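Local coordinates for agarase (Pseudoalteromonas fuliginea, PDB 6XJ9), which probably hydrolyses the beta-1,4 glycosidic bonds of agarose, as an agarase of glycoside hydrolase family 50 from a marine bacterium, at residues A[290-295]-A[708-713]; A[298-303]-A[430-435]; A[416-421]-A[439-444]; A[446-451]-A[498-503]; A[490-495]-A[608-613]. All blocks are in the same frame, centred on the assembly; numbering follows the deposited sequence.

Interaction 1: residues A[290-295]-A[708-713]; sequences WSLVDP and YFIGAH
Strands 290-293 and 709-713 approach to 6.1 Å between their axes at 64°, and just before the second strand the CA atoms of Trp290 and Tyr708 are 5.4 Å apart. The joint is apolar, and Ile710 and Trp290 carry the larger shares. The CG2 methyl of Ile710 presses against the backbone of Trp290, 3.4 Å from Trp290 C, while the other branch turns toward Leu292, with Ile710 CD1 3.8 Å from Leu292 CG. With chi1 at 54°, CG1 sits between the backbone N and the carbonyl carbon, which is how the two branches serve different residues. At the end of the contact the indole and phenol meet rim to rim, planes 37° apart, Trp290 CD1 lying 3.8 Å from Tyr708 CD1. Cutting Ile710 back to an alanine would probably open a gap beside Leu292 and the Trp290 backbone. Beyond the contact, Asp661 takes the indole NE1 and Arg762 of helix 745-763 the carbonyl of Trp290; strand 299-305 lies between the two strands in their mixed sheet, and Ile665 of strand 664-666 also touches Ile710.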
# COMPACT_ATOMS: atom_id res chain seq x y z
N TRP A 290 -29.88 8.74 9.25
CA TRP A 290 -29.52 9.13 10.61
C TRP A 290 -28.20 9.91 10.61
O TRP A 290 -27.33 9.68 9.77
CB TRP A 290 -29.52 7.94 11.56
CG TRP A 290 -30.90 7.63 12.07
CD1 TRP A 290 -31.72 6.61 11.69
CD2 TRP A 290 -31.63 8.38 13.06
NE1 TRP A 290 -32.90 6.65 12.38
CE2 TRP A 290 -32.87 7.73 13.23
CE3 TRP A 290 -31.34 9.52 13.83
CZ2 TRP A 290 -33.83 8.21 14.13
CZ3 TRP A 290 -32.30 9.99 14.72
CH2 TRP A 290 -33.52 9.33 14.87
N SER A 291 -28.10 10.86 11.54
CA SER A 291 -26.88 11.61 11.77
C SER A 291 -26.73 11.86 13.27
O SER A 291 -27.69 11.72 14.03
CB SER A 291 -26.89 12.91 11.03
OG SER A 291 -25.60 13.53 11.08
N LEU A 292 -25.51 12.22 13.67
CA LEU A 292 -25.37 12.92 14.93
C LEU A 292 -25.36 14.40 14.61
O LEU A 292 -25.28 14.78 13.44
CB LEU A 292 -24.09 12.48 15.66
CG LEU A 292 -24.06 11.03 16.16
CD1 LEU A 292 -22.85 10.79 17.05
CD2 LEU A 292 -25.35 10.66 16.89
N VAL A 293 -25.43 15.21 15.67
CA VAL A 293 -25.33 16.65 15.57
C VAL A 293 -24.39 17.08 16.68
O VAL A 293 -24.55 16.66 17.82
CB VAL A 293 -26.73 17.29 15.72
CG1 VAL A 293 -26.69 18.81 15.55
CG2 VAL A 293 -27.76 16.66 14.80
N ASP A 294 -23.39 17.91 16.33
CA ASP A 294 -22.41 18.38 17.30
C ASP A 294 -23.03 19.48 18.15
O ASP A 294 -24.12 19.97 17.83
CB ASP A 294 -21.06 18.70 16.63
CG ASP A 294 -20.93 20.10 16.03
OD1 ASP A 294 -21.78 20.96 16.34
OD2 ASP A 294 -19.95 20.32 15.27
N PRO A 295 -22.39 19.91 19.27
CA PRO A 295 -22.92 20.98 20.12
C PRO A 295 -23.31 22.30 19.45
O PRO A 295 -24.16 23.01 19.99
CB PRO A 295 -21.78 21.21 21.11
CG PRO A 295 -21.19 19.81 21.27
CD PRO A 295 -21.18 19.29 19.84
N TYR A 708 -28.86 3.78 8.90
CA TYR A 708 -29.04 3.74 10.35
C TYR A 708 -27.75 4.06 11.09
O TYR A 708 -27.78 4.70 12.15
CB TYR A 708 -29.68 2.42 10.80
CG TYR A 708 -31.07 2.28 10.25
CD1 TYR A 708 -32.14 2.94 10.85
CD2 TYR A 708 -31.31 1.58 9.08
CE1 TYR A 708 -33.42 2.86 10.33
CE2 TYR A 708 -32.59 1.48 8.55
CZ TYR A 708 -33.64 2.13 9.17
OH TYR A 708 -34.89 2.05 8.64
N PHE A 709 -26.61 3.66 10.53
CA PHE A 709 -25.35 3.83 11.26
C PHE A 709 -24.82 5.25 11.12
O PHE A 709 -24.89 5.83 10.04
CB PHE A 709 -24.33 2.79 10.82
CG PHE A 709 -24.52 1.46 11.50
CD1 PHE A 709 -25.34 0.49 10.94
CD2 PHE A 709 -23.88 1.18 12.70
CE1 PHE A 709 -25.49 -0.75 11.55
CE2 PHE A 709 -24.06 -0.05 13.32
CZ PHE A 709 -24.87 -1.01 12.75
N ILE A 710 -24.29 5.78 12.23
CA ILE A 710 -23.77 7.14 12.30
C ILE A 710 -22.28 7.13 12.64
O ILE A 710 -21.71 8.15 13.03
CB ILE A 710 -24.61 8.01 13.27
CG1 ILE A 710 -24.76 7.42 14.68
CG2 ILE A 710 -25.99 8.24 12.66
CD1 ILE A 710 -23.48 7.30 15.49
N GLY A 711 -21.64 5.96 12.51
CA GLY A 711 -20.21 5.89 12.77
C GLY A 711 -19.75 4.51 13.22
O GLY A 711 -20.54 3.59 13.40
N ALA A 712 -18.43 4.41 13.39
CA ALA A 712 -17.77 3.17 13.76
C ALA A 712 -16.43 3.50 14.39
O ALA A 712 -15.74 4.41 13.94
CB ALA A 712 -17.58 2.30 12.54
N HIS A 713 -16.07 2.73 15.43
CA HIS A 713 -14.79 2.88 16.08
C HIS A 713 -13.94 1.62 15.84
O HIS A 713 -14.43 0.50 15.95
CB HIS A 713 -14.99 3.18 17.57
CG HIS A 713 -15.51 4.54 17.89
ND1 HIS A 713 -16.57 4.74 18.77
CD2 HIS A 713 -15.11 5.77 17.49
CE1 HIS A 713 -16.82 6.03 18.88
NE2 HIS A 713 -15.94 6.69 18.09

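Interaction 2: residues A[298-303]-A[430-435]; sequences YLYLAT and FSSLGN
A serine pair in the loop after helix 413-428, Ser431 and Ser432, is stitched to strand 299-305 inside what is consistent with the (beta/alpha) barrel of this hydrolase family. The centre is Ser431 OG, which bridges two backbone groups of the strand: it donates to Leu301 O at 2.7 Å, in the carbonyl plane on a lone pair, and accepts from Thr303 N at 2.7 Å along a nearly straight N-H (168°). Its chi1 of 70° swings OG back between its own N and C, from where it can face both. The exchange is mutual, since Ser431 N gives its hydrogen to Thr303 OG1 at 3.1 Å. Further on, Ser432 OG donates to Thr303 O at 2.7 Å from well above the carbonyl plane. Tyr300 reaches in from the other end, its OH donating to Ser431 O at 2.7 Å, again from above the plane. The CB of Thr303 lies in plane at the edge of the Phe430 ring, 3.7 Å from Phe430 CD1. These buried hydroxyls have further partners: Asn755 OD1 bonds Thr303 OG1 and His713 NE2 bonds Ser432 OG. Helices 689-704 and 745-763 cover the Phe430 side, where Tyr696 and Ala751 touch its side chain, while Phe450 of strand 449-453 packs against Ala302 and Ser432.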
# COMPACT_ATOMS: atom_id res chain seq x y z
N TYR A 298 -23.81 21.38 13.80
CA TYR A 298 -23.34 20.85 12.53
C TYR A 298 -23.51 19.33 12.54
O TYR A 298 -23.39 18.71 13.58
CB TYR A 298 -21.85 21.12 12.34
CG TYR A 298 -21.51 22.58 12.25
CD1 TYR A 298 -21.70 23.28 11.07
CD2 TYR A 298 -21.03 23.28 13.35
CE1 TYR A 298 -21.42 24.63 10.97
CE2 TYR A 298 -20.73 24.63 13.27
CZ TYR A 298 -20.92 25.30 12.07
OH TYR A 298 -20.65 26.63 11.97
N LEU A 299 -23.73 18.75 11.35
CA LEU A 299 -23.82 17.30 11.23
C LEU A 299 -22.50 16.65 11.64
O LEU A 299 -21.44 17.25 11.47
CB LEU A 299 -24.23 16.88 9.81
CG LEU A 299 -25.65 17.24 9.36
CD1 LEU A 299 -26.05 16.35 8.19
CD2 LEU A 299 -26.67 17.12 10.48
N TYR A 300 -22.59 15.42 12.16
CA TYR A 300 -21.44 14.76 12.78
C TYR A 300 -21.61 13.26 12.63
O TYR A 300 -22.69 12.73 12.87
CB TYR A 300 -21.33 15.17 14.25
CG TYR A 300 -20.19 14.58 15.05
CD1 TYR A 300 -18.93 15.16 15.06
CD2 TYR A 300 -20.39 13.44 15.82
CE1 TYR A 300 -17.89 14.61 15.79
CE2 TYR A 300 -19.36 12.89 16.56
CZ TYR A 300 -18.11 13.47 16.56
OH TYR A 300 -17.11 12.92 17.32
N LEU A 301 -20.53 12.60 12.20
CA LEU A 301 -20.43 11.14 12.20
C LEU A 301 -19.24 10.78 13.08
O LEU A 301 -18.24 11.50 13.10
CB LEU A 301 -20.21 10.66 10.77
CG LEU A 301 -21.31 10.98 9.76
CD1 LEU A 301 -20.84 10.64 8.36
CD2 LEU A 301 -22.60 10.24 10.06
N ALA A 302 -19.33 9.66 13.81
CA ALA A 302 -18.29 9.28 14.76
C ALA A 302 -17.31 8.31 14.12
O ALA A 302 -17.64 7.15 13.86
CB ALA A 302 -18.90 8.67 16.00
N THR A 303 -16.08 8.79 13.89
CA THR A 303 -14.98 7.95 13.48
C THR A 303 -13.86 8.10 14.51
O THR A 303 -13.75 9.13 15.18
CB THR A 303 -14.50 8.27 12.05
OG1 THR A 303 -13.97 9.60 12.05
CG2 THR A 303 -15.60 8.14 11.02
N PHE A 430 -10.00 11.85 12.14
CA PHE A 430 -10.97 11.16 12.98
C PHE A 430 -11.79 12.17 13.78
O PHE A 430 -11.24 13.11 14.38
CB PHE A 430 -10.29 10.12 13.88
CG PHE A 430 -9.87 8.84 13.20
CD1 PHE A 430 -10.80 8.01 12.59
CD2 PHE A 430 -8.54 8.44 13.19
CE1 PHE A 430 -10.42 6.82 11.99
CE2 PHE A 430 -8.16 7.26 12.57
CZ PHE A 430 -9.10 6.45 11.98
N SER A 431 -13.11 11.93 13.84
CA SER A 431 -14.04 12.84 14.49
C SER A 431 -14.02 12.71 16.02
O SER A 431 -14.58 13.58 16.69
CB SER A 431 -15.43 12.65 13.98
OG SER A 431 -15.94 11.40 14.43
N SER A 432 -13.45 11.61 16.54
CA SER A 432 -13.59 11.28 17.95
C SER A 432 -12.42 10.42 18.44
O SER A 432 -11.70 9.84 17.64
CB SER A 432 -14.91 10.57 18.21
OG SER A 432 -14.92 9.27 17.63
N LEU A 433 -12.25 10.37 19.77
CA LEU A 433 -11.55 9.29 20.45
C LEU A 433 -12.60 8.26 20.82
O LEU A 433 -13.66 8.61 21.32
CB LEU A 433 -10.92 9.83 21.75
CG LEU A 433 -9.89 10.96 21.62
CD1 LEU A 433 -9.53 11.50 23.01
CD2 LEU A 433 -8.62 10.46 20.93
N GLY A 434 -12.27 6.97 20.64
CA GLY A 434 -13.26 5.92 20.80
C GLY A 434 -13.43 5.49 22.26
O GLY A 434 -13.04 6.20 23.19
N ASN A 435 -14.05 4.32 22.42
CA ASN A 435 -14.36 3.77 23.73
C ASN A 435 -13.07 3.41 24.45
O ASN A 435 -12.08 3.05 23.82
CB ASN A 435 -15.32 2.57 23.64
CG ASN A 435 -16.01 2.32 24.96
OD1 ASN A 435 -16.16 3.24 25.76
ND2 ASN A 435 -16.39 1.08 25.23

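Interaction 3: residues A[416-421]-A[439-444]; sequences KWREVT and PSYYDN
Tyr441 points its phenol end at helix 413-428 and is gripped there by Trp417, Arg418 and Thr421. Against Trp417 the pair is an offset edge-to-face one: planes 74° apart, the edge of Tyr441 toward the indole face, so that Tyr441 OH rides over the six-membered ring, 3.1 Å from Trp417 CZ3. Arg418 covers a face of the tyrosine with its aliphatic part, CG standing 4.0 Å from the Tyr441 ring centroid as a CH-pi contact. A bend at chi3 (-62°) then turns the chain, and the guanidinium stands nearly upright to the phenol plane instead of stacking on it; Arg418 CD meets Ser440 CB at 3.5 Å. Thr421 crosses at about a right angle, its CB 3.4 Å from Tyr441 OH. Thr421 OG1 donates to Trp417 O at 2.7 Å and also bonds Tyr717 OH. Chemically, then, the clear contacts to the ring are edge-to-face, CH-pi and van der Waals, and it is the alkyl part of the arginine, not its charged group, that covers the phenol face.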
# COMPACT_ATOMS: atom_id res chain seq x y z
N LYS A 416 3.21 14.24 26.54
CA LYS A 416 3.56 14.44 25.15
C LYS A 416 2.84 13.41 24.28
O LYS A 416 2.42 13.72 23.16
CB LYS A 416 5.08 14.43 24.95
CG LYS A 416 5.56 14.55 23.51
CD LYS A 416 5.30 15.91 22.87
CE LYS A 416 5.91 16.04 21.49
NZ LYS A 416 5.68 17.38 20.90
N TRP A 417 2.67 12.19 24.81
CA TRP A 417 1.96 11.15 24.08
C TRP A 417 0.50 11.55 23.89
O TRP A 417 -0.07 11.30 22.83
CB TRP A 417 2.06 9.81 24.81
CG TRP A 417 1.14 8.76 24.26
CD1 TRP A 417 1.27 8.08 23.09
CD2 TRP A 417 -0.07 8.28 24.87
NE1 TRP A 417 0.24 7.19 22.93
CE2 TRP A 417 -0.59 7.28 24.02
CE3 TRP A 417 -0.75 8.56 26.07
CZ2 TRP A 417 -1.77 6.60 24.31
CZ3 TRP A 417 -1.91 7.88 26.36
CH2 TRP A 417 -2.41 6.91 25.49
N ARG A 418 -0.10 12.11 24.94
CA ARG A 418 -1.47 12.59 24.86
C ARG A 418 -1.58 13.65 23.77
O ARG A 418 -2.52 13.63 22.98
CB ARG A 418 -1.96 13.12 26.21
CG ARG A 418 -2.26 12.02 27.23
CD ARG A 418 -3.08 12.48 28.42
NE ARG A 418 -2.35 13.50 29.15
CZ ARG A 418 -1.47 13.24 30.11
NH1 ARG A 418 -1.22 11.99 30.48
NH2 ARG A 418 -0.84 14.24 30.70
N GLU A 419 -0.60 14.56 23.73
CA GLU A 419 -0.67 15.70 22.83
C GLU A 419 -0.52 15.22 21.39
O GLU A 419 -1.18 15.73 20.49
CB GLU A 419 0.42 16.72 23.17
CG GLU A 419 0.15 17.47 24.47
CD GLU A 419 1.32 18.33 24.94
OE1 GLU A 419 1.21 18.95 26.01
OE2 GLU A 419 2.35 18.35 24.24
N VAL A 420 0.39 14.27 21.18
CA VAL A 420 0.63 13.77 19.83
C VAL A 420 -0.59 12.96 19.38
O VAL A 420 -1.02 13.04 18.23
CB VAL A 420 1.97 13.01 19.77
CG1 VAL A 420 2.07 12.09 18.55
CG2 VAL A 420 3.15 13.97 19.82
N THR A 421 -1.17 12.22 20.33
CA THR A 421 -2.39 11.45 20.05
C THR A 421 -3.51 12.36 19.53
O THR A 421 -4.10 12.05 18.50
CB THR A 421 -2.81 10.59 21.24
OG1 THR A 421 -1.76 9.64 21.49
CG2 THR A 421 -4.10 9.84 20.99
N PRO A 439 -9.25 8.57 30.96
CA PRO A 439 -9.89 9.79 31.47
C PRO A 439 -8.95 11.00 31.47
O PRO A 439 -9.42 12.13 31.60
CB PRO A 439 -10.33 9.40 32.89
CG PRO A 439 -10.52 7.90 32.79
CD PRO A 439 -9.39 7.43 31.89
N SER A 440 -7.66 10.74 31.28
CA SER A 440 -6.62 11.75 31.10
C SER A 440 -7.01 12.73 30.00
O SER A 440 -6.56 13.88 30.00
CB SER A 440 -5.31 11.11 30.72
OG SER A 440 -4.59 10.76 31.88
N TYR A 441 -7.80 12.25 29.04
CA TYR A 441 -8.12 12.99 27.84
C TYR A 441 -9.43 13.77 28.00
O TYR A 441 -9.78 14.55 27.13
CB TYR A 441 -8.27 12.02 26.66
CG TYR A 441 -6.98 11.45 26.13
CD1 TYR A 441 -6.47 10.24 26.58
CD2 TYR A 441 -6.29 12.11 25.12
CE1 TYR A 441 -5.30 9.71 26.06
CE2 TYR A 441 -5.10 11.61 24.61
CZ TYR A 441 -4.61 10.40 25.07
OH TYR A 441 -3.46 9.91 24.53
N TYR A 442 -10.16 13.53 29.09
CA TYR A 442 -11.56 13.94 29.17
C TYR A 442 -11.68 15.46 29.19
O TYR A 442 -12.68 16.01 28.73
CB TYR A 442 -12.27 13.26 30.34
CG TYR A 442 -12.67 11.82 30.12
CD1 TYR A 442 -12.12 11.06 29.09
CD2 TYR A 442 -13.59 11.21 30.95
CE1 TYR A 442 -12.48 9.73 28.90
CE2 TYR A 442 -13.94 9.88 30.80
CZ TYR A 442 -13.39 9.14 29.76
OH TYR A 442 -13.75 7.83 29.61
N ASP A 443 -10.64 16.14 29.70
CA ASP A 443 -10.66 17.59 29.82
C ASP A 443 -10.09 18.25 28.57
O ASP A 443 -9.94 19.46 28.53
CB ASP A 443 -9.89 18.03 31.07
CG ASP A 443 -8.38 17.98 30.92
OD1 ASP A 443 -7.88 17.38 29.93
OD2 ASP A 443 -7.69 18.56 31.78
N ASN A 444 -9.76 17.44 27.54
CA ASN A 444 -9.26 18.01 26.30
C ASN A 444 -10.38 18.80 25.64
O ASN A 444 -11.57 18.50 25.81
CB ASN A 444 -8.56 16.98 25.39
CG ASN A 444 -9.41 16.52 24.22
OD1 ASN A 444 -9.44 17.17 23.17
ND2 ASN A 444 -10.13 15.42 24.39

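Interaction 4: residues A[446-451]-A[498-503]; sequences KVPYFA and SPWAVG
The rings of Tyr449 and Phe450, consecutive on one strand, lie over Ala501 CA and Val502 CB of the neighbouring strand. The ring of Tyr449 sits almost squarely on the backbone of Ala501, whose CA is 4.1 Å from the ring centroid and just 11° off its normal. Phe450 does the same to a side chain: Val502 CB lies 3.9 Å from the centroid of the Phe450 ring, toward the rim. Tyr449 gets there because its chi1 of 67° puts CG between the backbone N and the carbonyl carbon, carrying the ring over Ala501. The backbones are joined by hydrogen bonds, Tyr449 N donating to Trp500 O at 2.9 Å, Val502 N to Tyr449 O at 2.8 Å and Ala451 N to Gly503 O at 3.0 Å. At the start of the contact the indole of Trp500 turns a face to the backbone of Lys446, its CZ3 3.5 Å from Lys446 C, and its edge to Pro448. A serine in place of Tyr449 would probably uncover the Ala501 backbone and leave Tyr442 without its stacking mate. The lysine amine is paired elsewhere, with Asp423. Strands 449-453 and 501-506 run parallel side by side, with helix 478-495 between them in the chain and its Val495 packed on Tyr449 and Ala501: the beta-alpha-beta crossover from which (beta/alpha) barrels are built.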
# COMPACT_ATOMS: atom_id res chain seq x y z
N LYS A 446 -10.21 19.63 22.18
CA LYS A 446 -9.71 19.57 20.82
C LYS A 446 -10.34 18.41 20.04
O LYS A 446 -10.59 18.55 18.85
CB LYS A 446 -8.19 19.38 20.81
CG LYS A 446 -7.36 20.65 20.87
CD LYS A 446 -5.94 20.42 21.38
CE LYS A 446 -5.17 19.36 20.62
NZ LYS A 446 -4.36 19.94 19.51
N VAL A 447 -10.54 17.25 20.70
CA VAL A 447 -11.14 16.10 20.02
C VAL A 447 -12.23 15.53 20.92
O VAL A 447 -11.95 15.16 22.06
CB VAL A 447 -10.09 15.02 19.68
CG1 VAL A 447 -10.71 13.85 18.92
CG2 VAL A 447 -8.90 15.57 18.91
N PRO A 448 -13.48 15.40 20.41
CA PRO A 448 -14.58 14.80 21.18
C PRO A 448 -14.24 13.34 21.49
O PRO A 448 -13.40 12.74 20.81
CB PRO A 448 -15.79 14.85 20.22
CG PRO A 448 -15.41 15.90 19.20
CD PRO A 448 -13.91 15.81 19.06
N TYR A 449 -14.88 12.80 22.53
CA TYR A 449 -14.51 11.49 23.05
C TYR A 449 -15.76 10.76 23.54
O TYR A 449 -16.77 11.38 23.84
CB TYR A 449 -13.44 11.62 24.14
CG TYR A 449 -13.92 12.30 25.40
CD1 TYR A 449 -13.81 13.68 25.55
CD2 TYR A 449 -14.49 11.59 26.44
CE1 TYR A 449 -14.24 14.32 26.70
CE2 TYR A 449 -14.94 12.21 27.60
CZ TYR A 449 -14.82 13.59 27.73
OH TYR A 449 -15.24 14.23 28.87
N PHE A 450 -15.67 9.43 23.57
CA PHE A 450 -16.73 8.58 24.09
C PHE A 450 -16.29 8.13 25.48
O PHE A 450 -15.12 7.82 25.67
CB PHE A 450 -16.94 7.41 23.12
CG PHE A 450 -17.65 7.81 21.85
CD1 PHE A 450 -17.02 8.59 20.89
CD2 PHE A 450 -18.99 7.49 21.66
CE1 PHE A 450 -17.69 8.99 19.74
CE2 PHE A 450 -19.66 7.89 20.50
CZ PHE A 450 -19.00 8.63 19.55
N ALA A 451 -17.22 8.15 26.45
CA ALA A 451 -16.96 7.68 27.80
C ALA A 451 -17.62 6.32 28.02
O ALA A 451 -18.42 5.87 27.21
CB ALA A 451 -17.42 8.71 28.81
N SER A 498 -18.84 17.92 30.23
CA SER A 498 -18.16 18.45 29.06
C SER A 498 -18.96 18.22 27.78
O SER A 498 -19.41 17.11 27.54
CB SER A 498 -16.78 17.86 28.91
OG SER A 498 -16.16 18.37 27.75
N PRO A 499 -19.12 19.26 26.92
CA PRO A 499 -19.72 19.11 25.60
C PRO A 499 -18.90 18.24 24.65
O PRO A 499 -19.43 17.75 23.65
CB PRO A 499 -19.78 20.54 25.05
CG PRO A 499 -18.70 21.28 25.80
CD PRO A 499 -18.68 20.65 27.18
N TRP A 500 -17.64 18.01 25.01
CA TRP A 500 -16.70 17.24 24.20
C TRP A 500 -16.99 15.75 24.31
O TRP A 500 -16.47 14.96 23.52
CB TRP A 500 -15.26 17.57 24.61
CG TRP A 500 -14.90 18.96 24.21
CD1 TRP A 500 -15.03 20.10 24.96
CD2 TRP A 500 -14.41 19.38 22.93
NE1 TRP A 500 -14.63 21.19 24.24
CE2 TRP A 500 -14.26 20.78 22.98
CE3 TRP A 500 -14.10 18.70 21.74
CZ2 TRP A 500 -13.79 21.51 21.90
CZ3 TRP A 500 -13.64 19.43 20.67
CH2 TRP A 500 -13.49 20.82 20.74
N ALA A 501 -17.82 15.37 25.29
CA ALA A 501 -18.19 13.98 25.49
C ALA A 501 -19.39 13.66 24.60
O ALA A 501 -20.51 14.09 24.88
CB ALA A 501 -18.46 13.70 26.95
N VAL A 502 -19.15 12.89 23.53
CA VAL A 502 -20.21 12.56 22.59
C VAL A 502 -21.33 11.78 23.27
O VAL A 502 -22.50 12.02 22.98
CB VAL A 502 -19.65 11.83 21.35
CG1 VAL A 502 -20.72 11.58 20.31
CG2 VAL A 502 -18.48 12.58 20.74
N GLY A 503 -20.97 10.81 24.12
CA GLY A 503 -21.94 9.93 24.76
C GLY A 503 -21.25 8.90 25.67
O GLY A 503 -20.03 8.92 25.80

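Interaction 5: residues A[490-495]-A[608-613]; sequences VVAKEV and KYLPNH
Leu610 pushes its isobutyl group against one side of helix 478-495. Its CD1 lies 3.8 Å from Val491 CG1 and 3.7 Å from Ala492 N, while CD2 faces the next turn, 4.1 Å from Val495 CG1. Ala492, small enough to let the chains draw close, puts its CB 3.7 Å from Tyr609 O and 3.9 Å from Tyr609 CB. The imidazole of His613 comes alongside Val495, with NE2 4.1 Å from Val495 CG1. The contact is mainly van der Waals packing, where the end of helix 584-609 and the loop after it pack on helix 478-495, consistent with the outer helical layer of a (beta/alpha) barrel. Leu610 is the first residue to depart from helical geometry, and a type I turn from Leu610 to His613, closed by His613 N to Leu610 O at 3.1 Å, brings the histidine round to the same helix. Val488, one turn before Ala492 on that helix, also touches Leu610. His613 is itself positioned by the bond from NE2 to Ser498 O and by Tyr280, which meets its ring edge-to-face.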
# COMPACT_ATOMS: atom_id res chain seq x y z
N VAL A 490 -20.00 7.88 38.80
CA VAL A 490 -18.56 7.96 38.64
C VAL A 490 -18.23 8.54 37.26
O VAL A 490 -17.36 9.40 37.15
CB VAL A 490 -17.86 6.59 38.84
CG1 VAL A 490 -16.43 6.62 38.33
CG2 VAL A 490 -17.88 6.17 40.30
N VAL A 491 -18.90 8.03 36.22
CA VAL A 491 -18.69 8.56 34.88
C VAL A 491 -18.96 10.07 34.88
O VAL A 491 -18.17 10.82 34.32
CB VAL A 491 -19.56 7.83 33.84
CG1 VAL A 491 -19.37 8.40 32.44
CG2 VAL A 491 -19.27 6.34 33.83
N ALA A 492 -20.06 10.49 35.52
CA ALA A 492 -20.45 11.89 35.54
C ALA A 492 -19.33 12.77 36.10
O ALA A 492 -19.10 13.86 35.62
CB ALA A 492 -21.72 12.08 36.33
N LYS A 493 -18.63 12.27 37.12
CA LYS A 493 -17.55 13.03 37.74
C LYS A 493 -16.30 13.06 36.87
O LYS A 493 -15.46 13.94 37.04
CB LYS A 493 -17.26 12.48 39.14
CG LYS A 493 -18.25 12.92 40.20
CD LYS A 493 -18.34 11.96 41.35
CE LYS A 493 -19.54 12.24 42.23
NZ LYS A 493 -19.46 13.60 42.83
N GLU A 494 -16.17 12.11 35.93
CA GLU A 494 -15.03 12.12 35.03
C GLU A 494 -15.28 13.09 33.88
O GLU A 494 -14.35 13.72 33.41
CB GLU A 494 -14.79 10.76 34.38
CG GLU A 494 -14.52 9.65 35.37
CD GLU A 494 -14.34 8.32 34.67
OE1 GLU A 494 -15.24 7.92 33.90
OE2 GLU A 494 -13.30 7.71 34.88
N VAL A 495 -16.55 13.17 33.44
CA VAL A 495 -16.92 13.87 32.22
C VAL A 495 -17.16 15.35 32.56
O VAL A 495 -16.91 16.22 31.73
CB VAL A 495 -18.14 13.23 31.53
CG1 VAL A 495 -18.79 14.17 30.52
CG2 VAL A 495 -17.79 11.90 30.85
N LYS A 608 -30.27 10.71 35.47
CA LYS A 608 -30.00 11.44 36.70
C LYS A 608 -28.68 12.22 36.59
O LYS A 608 -28.64 13.42 36.87
CB LYS A 608 -30.09 10.54 37.93
CG LYS A 608 -29.81 11.23 39.26
CD LYS A 608 -30.28 10.44 40.48
CE LYS A 608 -30.30 11.29 41.74
NZ LYS A 608 -28.94 11.75 42.10
N TYR A 609 -27.63 11.54 36.11
CA TYR A 609 -26.27 12.00 36.33
C TYR A 609 -25.69 12.64 35.08
O TYR A 609 -24.92 13.60 35.17
CB TYR A 609 -25.39 10.87 36.88
CG TYR A 609 -25.79 10.41 38.26
CD1 TYR A 609 -25.52 11.19 39.38
CD2 TYR A 609 -26.49 9.23 38.44
CE1 TYR A 609 -25.90 10.78 40.64
CE2 TYR A 609 -26.90 8.82 39.70
CZ TYR A 609 -26.59 9.59 40.80
OH TYR A 609 -26.99 9.16 42.04
N LEU A 610 -26.10 12.12 33.91
CA LEU A 610 -25.57 12.63 32.65
C LEU A 610 -26.73 12.97 31.71
O LEU A 610 -26.76 12.52 30.56
CB LEU A 610 -24.60 11.60 32.07
CG LEU A 610 -23.20 11.67 32.66
CD1 LEU A 610 -22.61 10.29 32.88
CD2 LEU A 610 -22.29 12.51 31.78
N PRO A 611 -27.73 13.75 32.20
CA PRO A 611 -28.98 13.99 31.47
C PRO A 611 -28.78 14.67 30.12
O PRO A 611 -29.61 14.49 29.24
CB PRO A 611 -29.76 14.94 32.39
CG PRO A 611 -28.70 15.58 33.25
CD PRO A 611 -27.73 14.44 33.50
N ASN A 612 -27.67 15.41 29.96
CA ASN A 612 -27.48 16.20 28.76
C ASN A 612 -26.79 15.38 27.67
O ASN A 612 -26.63 15.85 26.55
CB ASN A 612 -26.71 17.51 29.01
CG ASN A 612 -27.33 18.40 30.08
OD1 ASN A 612 -26.63 18.96 30.92
ND2 ASN A 612 -28.65 18.49 30.06
N HIS A 613 -26.38 14.15 28.01
CA HIS A 613 -25.46 13.38 27.18
C HIS A 613 -26.14 12.10 26.67
O HIS A 613 -26.94 11.51 27.38
CB HIS A 613 -24.24 12.98 27.99
CG HIS A 613 -23.32 14.12 28.23
ND1 HIS A 613 -23.48 14.97 29.30
CD2 HIS A 613 -22.25 14.56 27.53
CE1 HIS A 613 -22.54 15.89 29.26
NE2 HIS A 613 -21.77 15.66 28.18

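How the interactions relate
Interactions 1 and 2 share the mixed sheet, with centres 7 Å apart: strand 299-305 lies between strands 289-293 and 709-714, and interaction 2 is nested within the long loop that interaction 1 closes. Interaction 4, about 9 Å from interaction 2 between centres, is tied to it through backbone bonds of Leu433 with Pro448 and Phe450. The centre of interaction 5 is about 12 Å from that of interaction 4; it lies on helix 478-495 leading into strand 501-506, and the segments of the two alternate. Interaction 3, about 23 Å from interaction 1 between centres, holds the loop between helix 413-428 and strand 449-453. Strand 299-305 beside strand 709-714 brings early and late parts together, consistent with a (beta/alpha) barrel.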